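Local structure of histidine--tRNA ligase (Staphylococcus aureus, 1QE0) at residues A[18-26]-A[308-316]; A[327-337]-A[378-388]. The protein attaches L-histidine to tRNA(His) at the expense of ATP, which is converted to AMP and diphosphate, working as a homodimeric class II aminoacyl-tRNA synthetase. All coordinates share one frame; numbering follows the deposited sequence.

Contact 1 of 2, residues A[18-26]-A[308-316]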
loop_
_atom_site.group_PDB
_atom_site.type_symbol
_atom_site.label_atom_id
_atom_site.label_comp_id
_atom_site.label_asym_id
_atom_site.label_seq_id
_atom_site.Cartn_x
_atom_site.Cartn_y
_atom_site.Cartn_z
ATOM N N LYS A 18 6.362 1.145 10.010
ATOM C CA LYS A 18 6.477 -0.319 10.028
ATOM C C LYS A 18 5.580 -0.863 8.958
ATOM O O LYS A 18 5.921 -1.843 8.313
ATOM C CB LYS A 18 6.021 -0.885 11.371
ATOM C CG LYS A 18 6.825 -0.456 12.571
ATOM C CD LYS A 18 6.119 -0.932 13.822
ATOM C CE LYS A 18 6.925 -0.745 15.120
ATOM N NZ LYS A 18 7.201 0.683 15.462
ATOM N N TRP A 19 4.398 -0.255 8.815
ATOM C CA TRP A 19 3.431 -0.638 7.775
ATOM C C TRP A 19 4.028 -0.342 6.400
ATOM O O TRP A 19 3.991 -1.191 5.513
ATOM C CB TRP A 19 2.129 0.153 7.892
ATOM C CG TRP A 19 1.203 -0.377 8.877
ATOM C CD1 TRP A 19 1.298 -0.269 10.232
ATOM C CD2 TRP A 19 0.047 -1.171 8.618
ATOM N NE1 TRP A 19 0.267 -0.959 10.839
ATOM C CE2 TRP A 19 -0.515 -1.519 9.866
ATOM C CE3 TRP A 19 -0.574 -1.620 7.454
ATOM C CZ2 TRP A 19 -1.662 -2.303 9.975
ATOM C CZ3 TRP A 19 -1.717 -2.399 7.567
ATOM C CH2 TRP A 19 -2.250 -2.727 8.813
ATOM N N ARG A 20 4.571 0.862 6.219
ATOM C CA ARG A 20 5.155 1.232 4.934
ATOM C C ARG A 20 6.329 0.367 4.568
ATOM O O ARG A 20 6.550 0.092 3.394
ATOM C CB ARG A 20 5.563 2.687 4.892
ATOM C CG ARG A 20 4.393 3.614 5.095
ATOM C CD ARG A 20 4.788 4.995 4.700
ATOM N NE ARG A 20 5.974 5.424 5.426
ATOM C CZ ARG A 20 5.909 6.217 6.475
ATOM N NH1 ARG A 20 6.997 6.589 7.114
ATOM N NH2 ARG A 20 4.734 6.657 6.866
ATOM N N TYR A 21 7.097 -0.052 5.561
ATOM C CA TYR A 21 8.227 -0.934 5.292
ATOM C C TYR A 21 7.727 -2.275 4.715
ATOM O O TYR A 21 8.235 -2.773 3.687
ATOM C CB TYR A 21 9.004 -1.173 6.579
ATOM C CG TYR A 21 10.144 -2.100 6.378
ATOM C CD1 TYR A 21 9.993 -3.464 6.587
ATOM C CD2 TYR A 21 11.376 -1.628 5.989
ATOM C CE1 TYR A 21 11.028 -4.326 6.426
ATOM C CE2 TYR A 21 12.447 -2.511 5.816
ATOM C CZ TYR A 21 12.251 -3.854 6.047
ATOM O OH TYR A 21 13.281 -4.743 5.945
ATOM N N ILE A 22 6.757 -2.859 5.414
ATOM C CA ILE A 22 6.146 -4.106 5.016
ATOM C C ILE A 22 5.460 -3.953 3.648
ATOM O O ILE A 22 5.747 -4.703 2.721
ATOM C CB ILE A 22 5.161 -4.548 6.089
ATOM C CG1 ILE A 22 5.953 -5.072 7.276
ATOM C CG2 ILE A 22 4.205 -5.595 5.549
ATOM C CD1 ILE A 22 5.127 -5.303 8.511
ATOM N N GLU A 23 4.583 -2.966 3.527
ATOM C CA GLU A 23 3.891 -2.721 2.277
ATOM C C GLU A 23 4.855 -2.579 1.122
ATOM O O GLU A 23 4.629 -3.176 0.071
ATOM C CB GLU A 23 3.029 -1.467 2.353
ATOM C CG GLU A 23 1.953 -1.587 3.374
ATOM C CD GLU A 23 1.245 -0.281 3.670
ATOM O OE1 GLU A 23 1.768 0.815 3.337
ATOM O OE2 GLU A 23 0.138 -0.369 4.250
ATOM N N ASN A 24 5.936 -1.827 1.306
ATOM C CA ASN A 24 6.900 -1.631 0.223
ATOM C C ASN A 24 7.629 -2.909 -0.130
ATOM O O ASN A 24 7.852 -3.211 -1.302
ATOM C CB ASN A 24 7.903 -0.516 0.523
ATOM C CG ASN A 24 8.925 -0.311 -0.624
ATOM O OD1 ASN A 24 10.117 -0.596 -0.476
ATOM N ND2 ASN A 24 8.457 0.213 -1.758
ATOM N N GLN A 25 7.968 -3.688 0.881
ATOM C CA GLN A 25 8.656 -4.951 0.648
ATOM C C GLN A 25 7.787 -5.950 -0.141
ATOM O O GLN A 25 8.310 -6.741 -0.939
ATOM C CB GLN A 25 9.102 -5.545 1.976
ATOM C CG GLN A 25 9.678 -6.899 1.837
ATOM C CD GLN A 25 10.735 -7.154 2.848
ATOM O OE1 GLN A 25 11.486 -6.261 3.207
ATOM N NE2 GLN A 25 10.841 -8.390 3.287
ATOM N N LEU A 26 6.473 -5.940 0.104
ATOM C CA LEU A 26 5.540 -6.830 -0.599
ATOM C C LEU A 26 5.377 -6.396 -2.069
ATOM O O LEU A 26 5.300 -7.227 -2.980
ATOM C CB LEU A 26 4.193 -6.870 0.118
ATOM C CG LEU A 26 4.145 -7.685 1.423
ATOM C CD1 LEU A 26 2.833 -7.466 2.240
ATOM C CD2 LEU A 26 4.347 -9.137 1.065
ATOM N N LEU A 308 -3.690 -12.573 3.584
ATOM C CA LEU A 308 -2.798 -12.494 4.703
ATOM C C LEU A 308 -3.092 -11.168 5.356
ATOM O O LEU A 308 -3.530 -10.235 4.682
ATOM C CB LEU A 308 -1.406 -12.546 4.081
ATOM C CG LEU A 308 -0.070 -11.899 4.428
ATOM C CD1 LEU A 308 0.862 -12.344 3.349
ATOM C CD2 LEU A 308 -0.087 -10.385 4.454
ATOM N N SER A 309 -2.926 -11.097 6.671
ATOM C CA SER A 309 -3.184 -9.872 7.432
ATOM C C SER A 309 -1.890 -9.202 7.780
ATOM O O SER A 309 -1.001 -9.855 8.338
ATOM C CB SER A 309 -3.918 -10.210 8.728
ATOM O OG SER A 309 -3.872 -9.139 9.653
ATOM N N ILE A 310 -1.799 -7.902 7.508
ATOM C CA ILE A 310 -0.580 -7.162 7.831
ATOM C C ILE A 310 -0.466 -7.011 9.350
ATOM O O ILE A 310 0.629 -7.097 9.943
ATOM C CB ILE A 310 -0.540 -5.787 7.161
ATOM C CG1 ILE A 310 -0.542 -5.943 5.631
ATOM C CG2 ILE A 310 0.723 -5.028 7.606
ATOM C CD1 ILE A 310 0.721 -6.541 5.102
ATOM N N GLU A 311 -1.612 -6.892 9.997
ATOM C CA GLU A 311 -1.572 -6.779 11.433
ATOM C C GLU A 311 -0.923 -7.990 12.056
ATOM O O GLU A 311 0.045 -7.851 12.803
ATOM C CB GLU A 311 -2.945 -6.518 11.983
ATOM C CG GLU A 311 -3.350 -5.086 11.699
ATOM C CD GLU A 311 -4.618 -4.976 10.898
ATOM O OE1 GLU A 311 -5.372 -4.014 11.133
ATOM O OE2 GLU A 311 -4.864 -5.850 10.050
ATOM N N ARG A 312 -1.375 -9.176 11.658
ATOM C CA ARG A 312 -0.815 -10.417 12.172
ATOM C C ARG A 312 0.676 -10.544 11.843
ATOM O O ARG A 312 1.463 -10.949 12.706
ATOM C CB ARG A 312 -1.552 -11.621 11.615
ATOM C CG ARG A 312 -2.946 -11.770 12.107
ATOM C CD ARG A 312 -3.459 -13.145 11.774
ATOM N NE ARG A 312 -4.752 -13.400 12.399
ATOM C CZ ARG A 312 -5.080 -14.549 12.987
ATOM N NH1 ARG A 312 -4.206 -15.547 13.017
ATOM N NH2 ARG A 312 -6.263 -14.685 13.589
ATOM N N LEU A 313 1.069 -10.218 10.609
ATOM C CA LEU A 313 2.474 -10.303 10.211
ATOM C C LEU A 313 3.293 -9.453 11.166
ATOM O O LEU A 313 4.299 -9.914 11.726
ATOM C CB LEU A 313 2.643 -9.824 8.777
ATOM C CG LEU A 313 4.045 -9.597 8.243
ATOM C CD1 LEU A 313 4.905 -10.801 8.471
ATOM C CD2 LEU A 313 3.976 -9.273 6.768
ATOM N N LEU A 314 2.800 -8.235 11.405
ATOM C CA LEU A 314 3.423 -7.288 12.326
ATOM C C LEU A 314 3.605 -7.945 13.711
ATOM O O LEU A 314 4.708 -7.982 14.254
ATOM C CB LEU A 314 2.553 -6.034 12.447
ATOM C CG LEU A 314 3.095 -4.705 11.884
ATOM C CD1 LEU A 314 4.564 -4.800 11.591
ATOM C CD2 LEU A 314 2.358 -4.280 10.642
ATOM N N LEU A 315 2.540 -8.543 14.232
ATOM C CA LEU A 315 2.570 -9.195 15.545
ATOM C C LEU A 315 3.522 -10.394 15.590
ATOM O O LEU A 315 4.124 -10.677 16.627
ATOM C CB LEU A 315 1.160 -9.646 15.912
ATOM C CG LEU A 315 0.730 -9.735 17.371
ATOM C CD1 LEU A 315 0.173 -11.125 17.595
ATOM C CD2 LEU A 315 1.877 -9.420 18.336
ATOM N N ALA A 316 3.648 -11.096 14.463
ATOM C CA ALA A 316 4.526 -12.255 14.347
ATOM C C ALA A 316 5.934 -11.775 14.549
ATOM O O ALA A 316 6.700 -12.406 15.282
ATOM C CB ALA A 316 4.400 -12.879 12.974
#

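Contact 2 of 2, residues A[327-337]-A[378-388]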
loop_
_atom_site.group_PDB
_atom_site.type_symbol
_atom_site.label_atom_id
_atom_site.label_comp_id
_atom_site.label_asym_id
_atom_site.label_seq_id
_atom_site.Cartn_x
_atom_site.Cartn_y
_atom_site.Cartn_z
ATOM N N GLU A 327 15.043 3.163 9.514
ATOM C CA GLU A 327 15.946 4.214 9.997
ATOM C C GLU A 327 15.349 5.440 10.672
ATOM O O GLU A 327 16.055 6.107 11.424
ATOM C CB GLU A 327 16.915 4.692 8.906
ATOM C CG GLU A 327 18.096 5.500 9.482
ATOM C CD GLU A 327 19.044 6.057 8.429
ATOM O OE1 GLU A 327 18.952 7.274 8.143
ATOM O OE2 GLU A 327 19.891 5.287 7.909
ATOM N N GLU A 328 14.077 5.732 10.401
ATOM C CA GLU A 328 13.341 6.888 10.946
ATOM C C GLU A 328 14.139 7.898 11.806
ATOM O O GLU A 328 13.875 8.070 13.005
ATOM C CB GLU A 328 12.117 6.389 11.715
ATOM C CG GLU A 328 10.828 7.136 11.355
ATOM C CD GLU A 328 10.323 8.039 12.463
ATOM O OE1 GLU A 328 9.322 7.656 13.118
ATOM O OE2 GLU A 328 10.939 9.111 12.679
ATOM N N ASN A 329 15.057 8.614 11.155
ATOM C CA ASN A 329 15.936 9.567 11.830
ATOM C C ASN A 329 16.153 10.788 10.961
ATOM O O ASN A 329 16.360 10.652 9.767
ATOM C CB ASN A 329 17.312 8.921 12.035
ATOM C CG ASN A 329 17.574 8.527 13.465
ATOM O OD1 ASN A 329 16.667 8.093 14.186
ATOM N ND2 ASN A 329 18.826 8.656 13.888
ATOM N N LEU A 330 16.165 11.966 11.564
ATOM C CA LEU A 330 16.406 13.198 10.835
ATOM C C LEU A 330 17.914 13.268 10.612
ATOM O O LEU A 330 18.680 12.964 11.513
ATOM C CB LEU A 330 15.988 14.384 11.700
ATOM C CG LEU A 330 15.451 15.657 11.063
ATOM C CD1 LEU A 330 14.212 15.342 10.251
ATOM C CD2 LEU A 330 15.086 16.636 12.139
ATOM N N ASP A 331 18.354 13.656 9.428
ATOM C CA ASP A 331 19.787 13.786 9.159
ATOM C C ASP A 331 20.447 14.995 9.798
ATOM O O ASP A 331 21.557 14.894 10.240
ATOM C CB ASP A 331 20.062 13.921 7.673
ATOM C CG ASP A 331 20.284 12.626 7.016
ATOM O OD1 ASP A 331 19.321 12.132 6.389
ATOM O OD2 ASP A 331 21.429 12.119 7.107
ATOM N N LEU A 332 19.770 16.135 9.848
ATOM C CA LEU A 332 20.373 17.343 10.368
ATOM C C LEU A 332 19.368 18.225 11.035
ATOM O O LEU A 332 18.358 18.552 10.411
ATOM C CB LEU A 332 20.910 18.158 9.200
ATOM C CG LEU A 332 22.081 19.126 9.386
ATOM C CD1 LEU A 332 21.954 20.228 8.357
ATOM C CD2 LEU A 332 22.146 19.710 10.790
ATOM N N PHE A 333 19.623 18.616 12.283
ATOM C CA PHE A 333 18.724 19.552 12.932
ATOM C C PHE A 333 19.474 20.886 13.068
ATOM O O PHE A 333 20.645 20.916 13.500
ATOM C CB PHE A 333 18.198 19.049 14.260
ATOM C CG PHE A 333 17.067 19.893 14.808
ATOM C CD1 PHE A 333 15.765 19.599 14.488
ATOM C CD2 PHE A 333 17.318 20.981 15.645
ATOM C CE1 PHE A 333 14.732 20.361 14.987
ATOM C CE2 PHE A 333 16.274 21.756 16.152
ATOM C CZ PHE A 333 14.979 21.446 15.825
ATOM N N ILE A 334 18.838 21.956 12.590
ATOM C CA ILE A 334 19.421 23.296 12.606
ATOM C C ILE A 334 18.992 24.125 13.816
ATOM O O ILE A 334 17.794 24.389 14.007
ATOM C CB ILE A 334 19.072 24.029 11.303
ATOM C CG1 ILE A 334 19.668 23.263 10.117
ATOM C CG2 ILE A 334 19.602 25.427 11.310
ATOM C CD1 ILE A 334 19.168 23.741 8.792
ATOM N N VAL A 335 19.991 24.458 14.647
ATOM C CA VAL A 335 19.852 25.258 15.860
ATOM C C VAL A 335 20.324 26.640 15.474
ATOM O O VAL A 335 21.462 26.783 15.024
ATOM C CB VAL A 335 20.798 24.759 16.932
ATOM C CG1 VAL A 335 20.746 25.685 18.152
ATOM C CG2 VAL A 335 20.468 23.319 17.285
ATOM N N THR A 336 19.462 27.649 15.625
ATOM C CA THR A 336 19.792 29.041 15.249
ATOM C C THR A 336 19.752 30.052 16.394
ATOM O O THR A 336 18.958 29.916 17.337
ATOM C CB THR A 336 18.857 29.536 14.168
ATOM O OG1 THR A 336 17.505 29.248 14.553
ATOM C CG2 THR A 336 19.156 28.843 12.858
ATOM N N MET A 337 20.597 31.076 16.298
ATOM C CA MET A 337 20.675 32.112 17.325
ATOM C C MET A 337 20.259 33.445 16.761
ATOM O O MET A 337 20.961 34.027 15.943
ATOM C CB MET A 337 22.099 32.227 17.864
ATOM C CG MET A 337 22.691 30.909 18.309
ATOM S SD MET A 337 21.514 30.028 19.298
ATOM C CE MET A 337 21.936 30.658 20.881
ATOM N N LEU A 378 13.981 14.231 17.765
ATOM C CA LEU A 378 13.752 13.893 16.363
ATOM C C LEU A 378 14.754 12.863 15.826
ATOM O O LEU A 378 14.639 12.425 14.687
ATOM C CB LEU A 378 13.902 15.162 15.542
ATOM C CG LEU A 378 12.681 16.051 15.394
ATOM C CD1 LEU A 378 11.745 15.921 16.540
ATOM C CD2 LEU A 378 13.156 17.457 15.248
ATOM N N GLY A 379 15.760 12.505 16.616
ATOM C CA GLY A 379 16.752 11.565 16.129
ATOM C C GLY A 379 17.797 12.159 15.176
ATOM O O GLY A 379 18.479 11.410 14.450
ATOM N N ALA A 380 17.957 13.488 15.197
ATOM C CA ALA A 380 18.941 14.180 14.368
ATOM C C ALA A 380 20.317 13.553 14.486
ATOM O O ALA A 380 20.952 13.651 15.533
ATOM C CB ALA A 380 19.032 15.602 14.784
ATOM N N LYS A 381 20.775 12.888 13.432
ATOM C CA LYS A 381 22.091 12.267 13.469
ATOM C C LYS A 381 23.121 13.326 13.732
ATOM O O LYS A 381 24.077 13.078 14.440
ATOM C CB LYS A 381 22.441 11.596 12.152
ATOM C CG LYS A 381 21.714 10.332 11.840
ATOM C CD LYS A 381 22.084 9.959 10.440
ATOM C CE LYS A 381 21.403 8.690 9.985
ATOM N NZ LYS A 381 22.044 8.222 8.698
ATOM N N PHE A 382 22.948 14.491 13.123
ATOM C CA PHE A 382 23.876 15.604 13.298
ATOM C C PHE A 382 23.145 16.841 13.698
ATOM O O PHE A 382 21.925 16.898 13.590
ATOM C CB PHE A 382 24.629 15.886 12.019
ATOM C CG PHE A 382 25.381 14.724 11.536
ATOM C CD1 PHE A 382 26.723 14.605 11.808
ATOM C CD2 PHE A 382 24.728 13.699 10.890
ATOM C CE1 PHE A 382 27.409 13.457 11.444
ATOM C CE2 PHE A 382 25.395 12.559 10.528
ATOM C CZ PHE A 382 26.743 12.434 10.806
ATOM N N THR A 383 23.906 17.853 14.097
ATOM C CA THR A 383 23.358 19.118 14.534
ATOM C C THR A 383 24.299 20.240 14.131
ATOM O O THR A 383 25.453 20.004 13.776
ATOM C CB THR A 383 23.171 19.086 16.056
ATOM O OG1 THR A 383 21.844 18.661 16.368
ATOM C CG2 THR A 383 23.422 20.407 16.696
ATOM N N ILE A 384 23.743 21.444 14.031
ATOM C CA ILE A 384 24.523 22.647 13.747
ATOM C C ILE A 384 23.825 23.815 14.461
ATOM O O ILE A 384 22.589 23.795 14.630
ATOM C CB ILE A 384 24.684 22.972 12.246
ATOM C CG1 ILE A 384 23.351 23.230 11.607
ATOM C CG2 ILE A 384 25.441 21.909 11.526
ATOM C CD1 ILE A 384 23.521 23.755 10.226
ATOM N N VAL A 385 24.628 24.761 14.971
ATOM C CA VAL A 385 24.119 25.948 15.672
ATOM C C VAL A 385 24.580 27.132 14.860
ATOM O O VAL A 385 25.776 27.411 14.840
ATOM C CB VAL A 385 24.721 26.092 17.077
ATOM C CG1 VAL A 385 24.156 27.352 17.768
ATOM C CG2 VAL A 385 24.449 24.832 17.929
ATOM N N ILE A 386 23.669 27.750 14.105
ATOM C CA ILE A 386 24.006 28.897 13.269
ATOM C C ILE A 386 23.710 30.145 14.055
ATOM O O ILE A 386 22.601 30.326 14.551
ATOM C CB ILE A 386 23.179 28.967 11.973
ATOM C CG1 ILE A 386 23.275 27.671 11.181
ATOM C CG2 ILE A 386 23.711 30.065 11.083
ATOM C CD1 ILE A 386 22.386 27.666 9.983
ATOM N N GLY A 387 24.725 30.986 14.172
ATOM C CA GLY A 387 24.615 32.239 14.891
ATOM C C GLY A 387 25.297 33.255 14.008
ATOM O O GLY A 387 25.895 32.879 13.013
ATOM N N ASP A 388 25.333 34.512 14.406
ATOM C CA ASP A 388 25.941 35.503 13.549
ATOM C C ASP A 388 27.452 35.355 13.351
ATOM O O ASP A 388 27.966 35.708 12.292
ATOM C CB ASP A 388 25.538 36.915 13.982
ATOM C CG ASP A 388 24.033 37.032 14.372
ATOM O OD1 ASP A 388 23.708 37.962 15.163
ATOM O OD2 ASP A 388 23.186 36.211 13.917
#

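Contact 1 of 2, residues A[18-26]-A[308-316]
W19 lays one face of its indole over the aliphatic branches of I310 and L314, joining helix 13-33 to the unit of strand 302-309 and helix 310-319 in the catalytic domain. By sequence and topology these are probably motifs 1 and 3 of the class II synthetase fold. The axes of the two helical segments pass 11.0 Å apart at 108°, nearly crosswise, and side chains fill the gap.

Two CH-pi contacts share the same indole face. I310 CG2 stands 3.8 Å from the centroid of the W19 six-membered ring, and L314 CD2 stands 4.0 Å from that of the five-membered ring. E311 meets the ring at its edge, CG 3.7 Å from W19 CZ2. Its carboxylate is turned 79° from the indole plane, and OE2 accepts a hydrogen bond from N125 N, which ties this edge to strand 123-132.

I310 serves two neighbours because its branches part at CB: with chi1 at -62°, CG2 lies anti to the backbone N and reaches the indole, while the CG1 arm carries CD1 off at about a right angle to it, toward I22 and L26. There I310 CD1 touches I22 CG2 at 3.6 Å and meets L26 CD1 tip to tip at 3.7 Å. I22 CG2 also reaches L313 CD2, 3.9 Å away. The apolar patch continues onto helix 137-153, where L26 packs on I150 and L313 on Y151.

Toward the dimer interface, R39 of the second subunit packs on W19 and forms a salt bridge with E23, and E37 of that subunit pairs with R20. At the start of helix 310-319, S309 is the N-cap: its OG accepts an almost straight hydrogen bond from R312 N at 3.2 Å.

Contact 2 of 2, residues A[327-337]-A[378-388]
Strands 332-336 and 382-386 run parallel, their short axes 4.4 Å apart and inclined by 24°, with L332 level with F382 and T336 level with I386. The ladder steps between odd residues of the first strand and even ones of the second: F333 N donates to F382 O, I384 N to F333 O at 3.2 Å, V335 N to I384 O at 2.7 Å, and M337 N to I386 O at 2.8 Å. Pairing begins ahead of the strands, where K381 N reaches L330 O at 2.8 Å and F382 N meets D331 O from well above the carbonyl plane.

On one face lie L332, I334, T336, F382, I384 and I386. I334 and I384 run alongside each other, I334 CG1 against I384 CD1. The L332 side chain crosses that of I384 at about a right angle, its CD2 3.8 Å from I384 CG1, which a chi1 of 62° turns toward strand 332-336. F382 presents its ring edge to D331 O. On the other face, V335 CB and CG1 meet V385 CG2, and F333 CB rests 3.6 Å from A380 CB. Ahead of strand 382-386, K381 NZ makes a weak, long bond to OE1 of the poorly ordered E327, as part of a salt bridge, and G379 closes helix 368-377 with a Schellman motif.

These are two adjacent inner strands of the mixed five-stranded sheet of the anticodon-binding domain. Strand 359-361 flanks the first and strand 396-400 the second; helix 338-353 covers the face of I334 and T336, and helix 368-377 that of V335 and T383.

How the contacts relate
The two contacts belong to different domains, contact 1 to the catalytic part and contact 2 to the anticodon-binding part; the centre of contact 1 lies about 6 Å, and that of contact 2 about 36 Å, from the centre of the chain. Their centres are about 31 Å apart, yet their nearest atoms approach to about 6 Å without touching. Helix 310-319 of contact 1 is followed in the chain by strand 332-336 of contact 2. The connection lies back against helix 13-33: L324 and I326 pack on Y21, and E328 pairs with K17. Both contacts also touch the second subunit, E328 through K36 of that chain, so the second subunit borders both domains of this chain.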